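Long-range contacts in Mll3558 protein (Mesorhizobium loti, PDB 3RD6), which is of unknown function but belongs to the AHA1 family, whose Bet v 1-like fold is consistent with binding small ligands or partner proteins: residues A26-R37 / L141-L149; H3-T11 / F125-G133. All coordinates share one frame; numbering follows the deposited sequence.

Contact 1 (A26-R37 / L141-L149)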
loop_
_atom_site.group_PDB
_atom_site.type_symbol
_atom_site.label_atom_id
_atom_site.label_comp_id
_atom_site.label_asym_id
_atom_site.label_seq_id
_atom_site.Cartn_x
_atom_site.Cartn_y
_atom_site.Cartn_z
ATOM N N ALA A 26 1.803 17.825 -12.291
ATOM C CA ALA A 26 0.674 18.122 -11.405
ATOM C C ALA A 26 0.588 17.184 -10.197
ATOM O O ALA A 26 -0.167 17.437 -9.253
ATOM C CB ALA A 26 -0.634 18.076 -12.198
ATOM N N PHE A 27 1.351 16.098 -10.233
ATOM C CA PHE A 27 1.355 15.141 -9.140
ATOM C C PHE A 27 2.613 15.263 -8.299
ATOM O O PHE A 27 2.582 15.075 -7.086
ATOM C CB PHE A 27 1.290 13.698 -9.669
ATOM C CG PHE A 27 -0.068 13.259 -10.112
ATOM C CD1 PHE A 27 -0.476 13.433 -11.430
ATOM C CD2 PHE A 27 -0.928 12.636 -9.217
ATOM C CE1 PHE A 27 -1.731 12.988 -11.858
ATOM C CE2 PHE A 27 -2.189 12.186 -9.634
ATOM C CZ PHE A 27 -2.584 12.364 -10.959
ATOM N N ALA A 28 3.720 15.568 -8.963
ATOM C CA ALA A 28 5.027 15.650 -8.315
ATOM C C ALA A 28 5.449 17.001 -7.737
ATOM O O ALA A 28 6.402 17.071 -6.954
ATOM C CB ALA A 28 6.100 15.141 -9.290
ATOM N N ASP A 29 4.750 18.065 -8.120
ATOM C CA ASP A 29 5.063 19.410 -7.631
ATOM C C ASP A 29 4.139 19.794 -6.474
ATOM O O ASP A 29 2.938 19.990 -6.652
ATOM C CB ASP A 29 4.924 20.428 -8.767
ATOM C CG ASP A 29 5.233 21.819 -8.325
ATOM O OD1 ASP A 29 6.364 22.038 -7.841
ATOM O OD2 ASP A 29 4.349 22.691 -8.454
ATOM N N LYS A 30 4.717 19.918 -5.288
ATOM C CA LYS A 30 3.969 20.256 -4.083
ATOM C C LYS A 30 2.954 21.386 -4.262
ATOM O O LYS A 30 1.773 21.218 -3.954
ATOM C CB LYS A 30 4.952 20.593 -2.963
ATOM C CG LYS A 30 4.326 20.791 -1.608
ATOM C CD LYS A 30 5.403 20.787 -0.547
ATOM C CE LYS A 30 4.863 21.254 0.785
ATOM N NZ LYS A 30 3.678 20.472 1.213
ATOM N N ALA A 31 3.409 22.528 -4.772
ATOM C CA ALA A 31 2.529 23.680 -4.985
ATOM C C ALA A 31 1.313 23.337 -5.857
ATOM O O ALA A 31 0.162 23.538 -5.448
ATOM C CB ALA A 31 3.314 24.818 -5.615
ATOM N N THR A 32 1.568 22.829 -7.061
ATOM C CA THR A 32 0.480 22.468 -7.949
ATOM C C THR A 32 -0.467 21.517 -7.222
ATOM O O THR A 32 -1.681 21.738 -7.179
ATOM C CB THR A 32 0.988 21.781 -9.228
ATOM O OG1 THR A 32 1.751 22.709 -9.992
ATOM C CG2 THR A 32 -0.183 21.294 -10.073
ATOM N N VAL A 33 0.096 20.462 -6.641
ATOM C CA VAL A 33 -0.708 19.478 -5.933
ATOM C C VAL A 33 -1.665 20.143 -4.955
ATOM O O VAL A 33 -2.856 19.831 -4.942
ATOM C CB VAL A 33 0.189 18.457 -5.170
ATOM C CG1 VAL A 33 -0.656 17.448 -4.434
ATOM C CG2 VAL A 33 1.092 17.745 -6.134
ATOM N N ARG A 34 -1.148 21.074 -4.160
ATOM C CA ARG A 34 -1.962 21.759 -3.150
ATOM C C ARG A 34 -3.113 22.586 -3.685
ATOM O O ARG A 34 -3.805 23.232 -2.913
ATOM C CB ARG A 34 -1.096 22.663 -2.263
ATOM C CG ARG A 34 -0.105 21.922 -1.372
ATOM C CD ARG A 34 0.308 22.783 -0.172
ATOM N NE ARG A 34 -0.858 23.245 0.576
ATOM C CZ ARG A 34 -0.852 23.553 1.868
ATOM N NH1 ARG A 34 0.265 23.451 2.582
ATOM N NH2 ARG A 34 -1.975 23.952 2.449
ATOM N N ARG A 35 -3.327 22.579 -4.995
ATOM C CA ARG A 35 -4.411 23.370 -5.555
ATOM C C ARG A 35 -5.582 22.556 -6.094
ATOM O O ARG A 35 -6.714 23.037 -6.103
ATOM C CB ARG A 35 -3.866 24.328 -6.618
ATOM C CG ARG A 35 -2.791 25.273 -6.067
ATOM C CD ARG A 35 -2.484 26.427 -7.015
ATOM N NE ARG A 35 -1.919 25.975 -8.287
ATOM C CZ ARG A 35 -0.619 25.898 -8.556
ATOM N NH1 ARG A 35 0.278 26.249 -7.646
ATOM N NH2 ARG A 35 -0.208 25.472 -9.741
ATOM N N TRP A 36 -5.339 21.324 -6.535
ATOM C CA TRP A 36 -6.446 20.503 -7.025
ATOM C C TRP A 36 -6.927 19.429 -6.042
ATOM O O TRP A 36 -8.091 19.048 -6.079
ATOM C CB TRP A 36 -6.126 19.860 -8.390
ATOM C CG TRP A 36 -4.844 19.078 -8.494
ATOM C CD1 TRP A 36 -3.582 19.587 -8.611
ATOM C CD2 TRP A 36 -4.709 17.652 -8.583
ATOM N NE1 TRP A 36 -2.670 18.566 -8.775
ATOM C CE2 TRP A 36 -3.333 17.369 -8.754
ATOM C CE3 TRP A 36 -5.614 16.585 -8.527
ATOM C CZ2 TRP A 36 -2.846 16.063 -8.883
ATOM C CZ3 TRP A 36 -5.129 15.282 -8.655
ATOM C CH2 TRP A 36 -3.758 15.036 -8.825
ATOM N N ARG A 37 -6.048 18.964 -5.155
ATOM C CA ARG A 37 -6.420 17.952 -4.169
ATOM C C ARG A 37 -6.644 18.553 -2.776
ATOM O O ARG A 37 -7.566 18.155 -2.058
ATOM C CB ARG A 37 -5.332 16.895 -4.058
ATOM C CG ARG A 37 -5.050 16.117 -5.315
ATOM C CD ARG A 37 -3.726 15.413 -5.140
ATOM N NE ARG A 37 -3.579 14.999 -3.746
ATOM C CZ ARG A 37 -2.456 14.530 -3.225
ATOM N NH1 ARG A 37 -1.373 14.416 -3.985
ATOM N NH2 ARG A 37 -2.425 14.172 -1.953
ATOM N N LEU A 141 -11.694 14.635 -7.897
ATOM C CA LEU A 141 -10.377 15.237 -7.811
ATOM C C LEU A 141 -9.677 15.207 -9.168
ATOM O O LEU A 141 -8.938 16.116 -9.512
ATOM C CB LEU A 141 -9.539 14.507 -6.749
ATOM C CG LEU A 141 -9.961 14.790 -5.303
ATOM C CD1 LEU A 141 -9.469 13.681 -4.399
ATOM C CD2 LEU A 141 -9.418 16.140 -4.847
ATOM N N LEU A 142 -9.914 14.150 -9.937
ATOM C CA LEU A 142 -9.308 14.018 -11.258
ATOM C C LEU A 142 -9.977 14.991 -12.211
ATOM O O LEU A 142 -9.333 15.541 -13.109
ATOM C CB LEU A 142 -9.459 12.595 -11.806
ATOM C CG LEU A 142 -8.563 11.506 -11.221
ATOM C CD1 LEU A 142 -8.954 10.182 -11.850
ATOM C CD2 LEU A 142 -7.089 11.829 -11.480
ATOM N N GLU A 143 -11.276 15.192 -12.015
ATOM C CA GLU A 143 -12.034 16.127 -12.835
ATOM C C GLU A 143 -11.478 17.515 -12.484
ATOM O O GLU A 143 -11.239 18.337 -13.371
ATOM C CB GLU A 143 -13.529 16.026 -12.497
ATOM C CG GLU A 143 -14.477 16.353 -13.651
ATOM C CD GLU A 143 -14.877 17.815 -13.702
ATOM O OE1 GLU A 143 -15.660 18.185 -14.599
ATOM O OE2 GLU A 143 -14.416 18.594 -12.842
ATOM N N ALA A 144 -11.243 17.748 -11.190
ATOM C CA ALA A 144 -10.688 19.011 -10.708
ATOM C C ALA A 144 -9.297 19.233 -11.294
ATOM O O ALA A 144 -8.950 20.353 -11.658
ATOM C CB ALA A 144 -10.615 19.003 -9.199
ATOM N N LEU A 145 -8.500 18.166 -11.365
ATOM C CA LEU A 145 -7.157 18.248 -11.937
ATOM C C LEU A 145 -7.278 18.804 -13.352
ATOM O O LEU A 145 -6.509 19.684 -13.756
ATOM C CB LEU A 145 -6.505 16.866 -11.993
ATOM C CG LEU A 145 -5.205 16.742 -12.810
ATOM C CD1 LEU A 145 -4.126 17.657 -12.274
ATOM C CD2 LEU A 145 -4.737 15.304 -12.768
ATOM N N ALA A 146 -8.260 18.283 -14.088
ATOM C CA ALA A 146 -8.524 18.696 -15.460
ATOM C C ALA A 146 -8.495 20.215 -15.592
ATOM O O ALA A 146 -7.774 20.764 -16.437
ATOM C CB ALA A 146 -9.869 18.149 -15.923
ATOM N N ALA A 147 -9.265 20.889 -14.745
ATOM C CA ALA A 147 -9.325 22.351 -14.762
ATOM C C ALA A 147 -7.967 22.988 -14.473
ATOM O O ALA A 147 -7.626 24.020 -15.044
ATOM C CB ALA A 147 -10.348 22.846 -13.748
ATOM N N GLU A 148 -7.199 22.366 -13.583
ATOM C CA GLU A 148 -5.881 22.864 -13.212
ATOM C C GLU A 148 -4.916 22.814 -14.401
ATOM O O GLU A 148 -3.836 23.408 -14.364
ATOM C CB GLU A 148 -5.322 22.033 -12.056
ATOM C CG GLU A 148 -4.628 22.842 -10.965
ATOM C CD GLU A 148 -3.428 23.635 -11.471
ATOM O OE1 GLU A 148 -2.573 23.055 -12.171
ATOM O OE2 GLU A 148 -3.336 24.841 -11.157
ATOM N N LEU A 149 -5.310 22.103 -15.456
ATOM C CA LEU A 149 -4.484 21.980 -16.656
ATOM C C LEU A 149 -5.024 22.778 -17.849
ATOM O O LEU A 149 -4.280 23.652 -18.356
ATOM C CB LEU A 149 -4.323 20.503 -17.042
ATOM C CG LEU A 149 -3.282 19.692 -16.259
ATOM C CD1 LEU A 149 -3.664 19.660 -14.804
ATOM C CD2 LEU A 149 -3.179 18.279 -16.814
HETATM O O HOH W 1 0.096 23.960 -12.316
#

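Contact 2 (H3-T11 / F125-G133)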
loop_
_atom_site.group_PDB
_atom_site.type_symbol
_atom_site.label_atom_id
_atom_site.label_comp_id
_atom_site.label_asym_id
_atom_site.label_seq_id
_atom_site.Cartn_x
_atom_site.Cartn_y
_atom_site.Cartn_z
ATOM N N HIS A 3 -14.108 -8.126 13.937
ATOM C CA HIS A 3 -13.504 -7.223 12.911
ATOM C C HIS A 3 -13.669 -7.751 11.481
ATOM O O HIS A 3 -13.656 -8.962 11.248
ATOM C CB HIS A 3 -12.021 -7.005 13.222
ATOM C CG HIS A 3 -11.781 -6.236 14.483
ATOM N ND1 HIS A 3 -11.987 -6.777 15.737
ATOM C CD2 HIS A 3 -11.386 -4.959 14.681
ATOM C CE1 HIS A 3 -11.726 -5.860 16.651
ATOM N NE2 HIS A 3 -11.358 -4.748 16.040
ATOM N N SER A 4 -13.810 -6.838 10.522
ATOM C CA SER A 4 -13.981 -7.229 9.122
ATOM C C SER A 4 -13.169 -6.378 8.157
ATOM O O SER A 4 -12.904 -5.200 8.410
ATOM C CB SER A 4 -15.452 -7.150 8.717
ATOM O OG SER A 4 -16.265 -7.929 9.589
ATOM N N VAL A 5 -12.785 -6.983 7.040
ATOM C CA VAL A 5 -12.006 -6.275 6.037
ATOM C C VAL A 5 -12.607 -6.471 4.661
ATOM O O VAL A 5 -12.732 -7.597 4.193
ATOM C CB VAL A 5 -10.520 -6.767 5.968
ATOM C CG1 VAL A 5 -9.757 -5.973 4.916
ATOM C CG2 VAL A 5 -9.849 -6.630 7.315
ATOM N N ILE A 6 -12.973 -5.368 4.019
ATOM C CA ILE A 6 -13.527 -5.421 2.672
ATOM C C ILE A 6 -12.382 -5.103 1.703
ATOM O O ILE A 6 -11.626 -4.150 1.920
ATOM C CB ILE A 6 -14.644 -4.372 2.469
ATOM C CG1 ILE A 6 -15.820 -4.666 3.399
ATOM C CG2 ILE A 6 -15.109 -4.378 1.020
ATOM C CD1 ILE A 6 -16.980 -3.705 3.231
ATOM N N HIS A 7 -12.232 -5.911 0.657
ATOM C CA HIS A 7 -11.194 -5.677 -0.336
ATOM C C HIS A 7 -11.860 -5.409 -1.656
ATOM O O HIS A 7 -12.712 -6.176 -2.087
ATOM C CB HIS A 7 -10.285 -6.892 -0.519
ATOM C CG HIS A 7 -9.461 -7.218 0.682
ATOM N ND1 HIS A 7 -9.861 -8.128 1.635
ATOM C CD2 HIS A 7 -8.282 -6.719 1.112
ATOM C CE1 HIS A 7 -8.965 -8.178 2.602
ATOM N NE2 HIS A 7 -7.994 -7.332 2.310
ATOM N N SER A 8 -11.463 -4.322 -2.303
ATOM C CA SER A 8 -12.016 -3.975 -3.598
ATOM C C SER A 8 -10.979 -3.184 -4.354
ATOM O O SER A 8 -10.023 -2.691 -3.783
ATOM C CB SER A 8 -13.290 -3.142 -3.439
ATOM O OG SER A 8 -12.995 -1.750 -3.384
ATOM N N THR A 9 -11.190 -3.060 -5.649
ATOM C CA THR A 9 -10.286 -2.328 -6.502
ATOM C C THR A 9 -11.180 -1.622 -7.490
ATOM O O THR A 9 -12.231 -2.137 -7.854
ATOM C CB THR A 9 -9.349 -3.281 -7.288
ATOM O OG1 THR A 9 -8.596 -4.089 -6.369
ATOM C CG2 THR A 9 -8.396 -2.491 -8.193
ATOM N N PHE A 10 -10.776 -0.434 -7.910
ATOM C CA PHE A 10 -11.541 0.309 -8.895
ATOM C C PHE A 10 -10.560 1.037 -9.784
ATOM O O PHE A 10 -9.407 1.268 -9.397
ATOM C CB PHE A 10 -12.529 1.283 -8.225
ATOM C CG PHE A 10 -11.887 2.424 -7.486
ATOM C CD1 PHE A 10 -11.347 3.500 -8.170
ATOM C CD2 PHE A 10 -11.856 2.440 -6.105
ATOM C CE1 PHE A 10 -10.785 4.582 -7.489
ATOM C CE2 PHE A 10 -11.296 3.512 -5.423
ATOM C CZ PHE A 10 -10.763 4.580 -6.118
ATOM N N THR A 11 -11.005 1.376 -10.986
ATOM C CA THR A 11 -10.146 2.070 -11.934
ATOM C C THR A 11 -10.875 3.232 -12.594
ATOM O O THR A 11 -12.072 3.163 -12.847
ATOM C CB THR A 11 -9.632 1.082 -12.981
ATOM O OG1 THR A 11 -9.243 -0.127 -12.312
ATOM C CG2 THR A 11 -8.411 1.640 -13.696
ATOM N N PHE A 125 -11.874 -0.900 6.538
ATOM C CA PHE A 125 -12.018 -1.466 7.867
ATOM C C PHE A 125 -13.311 -1.439 8.645
ATOM O O PHE A 125 -14.048 -0.460 8.669
ATOM C CB PHE A 125 -10.900 -0.920 8.764
ATOM C CG PHE A 125 -9.524 -1.122 8.188
ATOM C CD1 PHE A 125 -9.130 -2.370 7.717
ATOM C CD2 PHE A 125 -8.639 -0.064 8.080
ATOM C CE1 PHE A 125 -7.883 -2.548 7.151
ATOM C CE2 PHE A 125 -7.386 -0.242 7.512
ATOM C CZ PHE A 125 -7.011 -1.484 7.048
ATOM N N ASP A 126 -13.527 -2.573 9.302
ATOM C CA ASP A 126 -14.645 -2.851 10.181
ATOM C C ASP A 126 -15.957 -2.169 9.864
ATOM O O ASP A 126 -16.198 -1.032 10.268
ATOM C CB ASP A 126 -14.214 -2.565 11.622
ATOM C CG ASP A 126 -12.990 -3.374 12.022
ATOM O OD1 ASP A 126 -12.941 -4.570 11.659
ATOM O OD2 ASP A 126 -12.080 -2.832 12.689
ATOM N N GLY A 127 -16.810 -2.904 9.155
ATOM C CA GLY A 127 -18.113 -2.399 8.769
ATOM C C GLY A 127 -17.992 -1.415 7.630
ATOM O O GLY A 127 -18.540 -1.619 6.546
ATOM N N VAL A 128 -17.255 -0.342 7.890
ATOM C CA VAL A 128 -17.042 0.716 6.919
ATOM C C VAL A 128 -16.761 0.246 5.494
ATOM O O VAL A 128 -15.841 -0.526 5.248
ATOM C CB VAL A 128 -15.880 1.643 7.382
ATOM C CG1 VAL A 128 -15.503 2.627 6.281
ATOM C CG2 VAL A 128 -16.300 2.395 8.626
ATOM N N ASP A 129 -17.588 0.709 4.563
ATOM C CA ASP A 129 -17.404 0.407 3.148
ATOM C C ASP A 129 -17.428 1.754 2.454
ATOM O O ASP A 129 -18.466 2.210 1.978
ATOM C CB ASP A 129 -18.519 -0.480 2.582
ATOM C CG ASP A 129 -18.249 -0.896 1.128
ATOM O OD1 ASP A 129 -18.045 -0.003 0.277
ATOM O OD2 ASP A 129 -18.234 -2.112 0.837
ATOM N N SER A 130 -16.269 2.397 2.419
ATOM C CA SER A 130 -16.132 3.700 1.800
ATOM C C SER A 130 -15.647 3.595 0.364
ATOM O O SER A 130 -15.420 4.610 -0.288
ATOM C CB SER A 130 -15.163 4.562 2.627
ATOM O OG SER A 130 -13.975 3.851 2.946
ATOM N N ALA A 131 -15.499 2.374 -0.138
ATOM C CA ALA A 131 -15.019 2.177 -1.504
ATOM C C ALA A 131 -15.808 3.053 -2.469
ATOM O O ALA A 131 -15.239 3.794 -3.272
ATOM C CB ALA A 131 -15.153 0.712 -1.890
ATOM N N LYS A 132 -17.129 2.977 -2.352
ATOM C CA LYS A 132 -18.044 3.723 -3.200
ATOM C C LYS A 132 -17.792 5.217 -3.084
ATOM O O LYS A 132 -17.543 5.894 -4.101
ATOM C CB LYS A 132 -19.484 3.391 -2.809
ATOM C CG LYS A 132 -19.842 1.902 -2.948
ATOM C CD LYS A 132 -18.843 0.992 -2.223
ATOM C CE LYS A 132 -19.233 -0.483 -2.283
ATOM N NZ LYS A 132 -19.499 -0.960 -3.667
ATOM N N GLY A 133 -17.846 5.718 -1.846
ATOM C CA GLY A 133 -17.606 7.129 -1.589
ATOM C C GLY A 133 -16.209 7.611 -1.966
ATOM O O GLY A 133 -16.030 8.766 -2.372
#

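Contact 1 (A26-R37 / L141-L149)
Leu145 packs alongside the indole of Trp36, over one of its faces. Its CD1 sits over the five-membered ring, 3.7 Å from the centroid and 15° off the ring normal, in a CH-pi contact, while Leu145 CB covers the benzo side 3.6 Å from Trp36 CE3. With CG anti to the backbone N (chi1 169°) the leucine fork lies over the indole; Leu145 CD1 reaches Ala26 CB at 3.5 Å and CD2 the Phe27 ring. Trp36 is a knob in a hole formed by Leu141, Ala144, Leu145 and Glu148. On the opposite face of the indole lies CG of Arg37, a residue whose guanidinium forms a salt bridge with Glu58. The indole is held from within its own segment as well, NE1 donating nearly in the ring plane to Ala26 O at 2.8 Å. This is the helix-grip fold of Bet v 1-like proteins, in which the curved antiparallel sheet wraps the long C-terminal helix 131-148 and the short helices 20-28 and 30-36 abut its C-terminal part; Leu145 also touches Tyr16 on the sheet. Farther out, Leu141 CD2 abuts the backbone at Trp36 O and Arg37 CA. At the polar edge the chain of Glu148, bent at chi2, brings OE2 to the guanidinium rim of Arg35, in a salt bridge with weak bonds from Arg35 NE (3.4 Å) and NH2. Glu148 OE1 accepts from a water that also bonds Thr32 OG1.

Contact 2 (H3-T11 / F125-G133)
The carboxylate of Asp126 reaches Ser4 and His3 because its CG stands beside the backbone N, anti to the carbonyl carbon (chi1 -57°). Asp126 OD1 thereby accepts from Ser4 N at 2.7 Å, met nearly end-on to the C-O bond, and Asp126 N donates to Ser4 O at 2.8 Å. Both backbone polar atoms of Ser4 are thus gripped by one residue, with the carboxylate taking the acceptor role that a backbone carbonyl would have in a regular ladder. His3 CG has the matching rotation, beside its own N (chi1 -67°), and brings the CD2 edge of the imidazole to Asp126 OD2 with the two planes 71° apart. Next along, Val5 and Phe125 form an antiparallel non-hydrogen-bonded pair, Val5 CG2 meeting the ring edge at Phe125 CD1 (4.3 Å). Past this pair the chain leaves the sheet and runs alongside strand 5-16: Ile6 CD1 lies against the side chain of Asp129, and Ser8 OG is 3.6 Å from Ala131 CB where helix 131-148 begins. With an alanine in place of Asp126, Ser4 N would probably lose its acceptor and Arg84 of the second subunit its salt-bridge partner. Since OD2 of Asp126 pairs with that arginine while OD1 holds Ser4, the carboxylate is probably ionised and couples the N-terminal strand end to the dimer interface.

Helix 131-148 joins the two contacts: contact 2 lies where the chain leaves the sheet and enters this helix, and contact 1 holds its C-terminal half. Their centres are about 26 Å apart, on opposite sides of the chain's centre, and their nearest atoms stay about 7 Å from each other without touching. Strand 5-16 is followed in the chain by helix 20-28. The segments of the two contacts alternate along the chain, and each contact joins a segment from its early part to one from its last part. Contact 1 is partly buried and touches no other subunit; contact 2 is a surface contact that meets the second copy. No ligand or active site is established here.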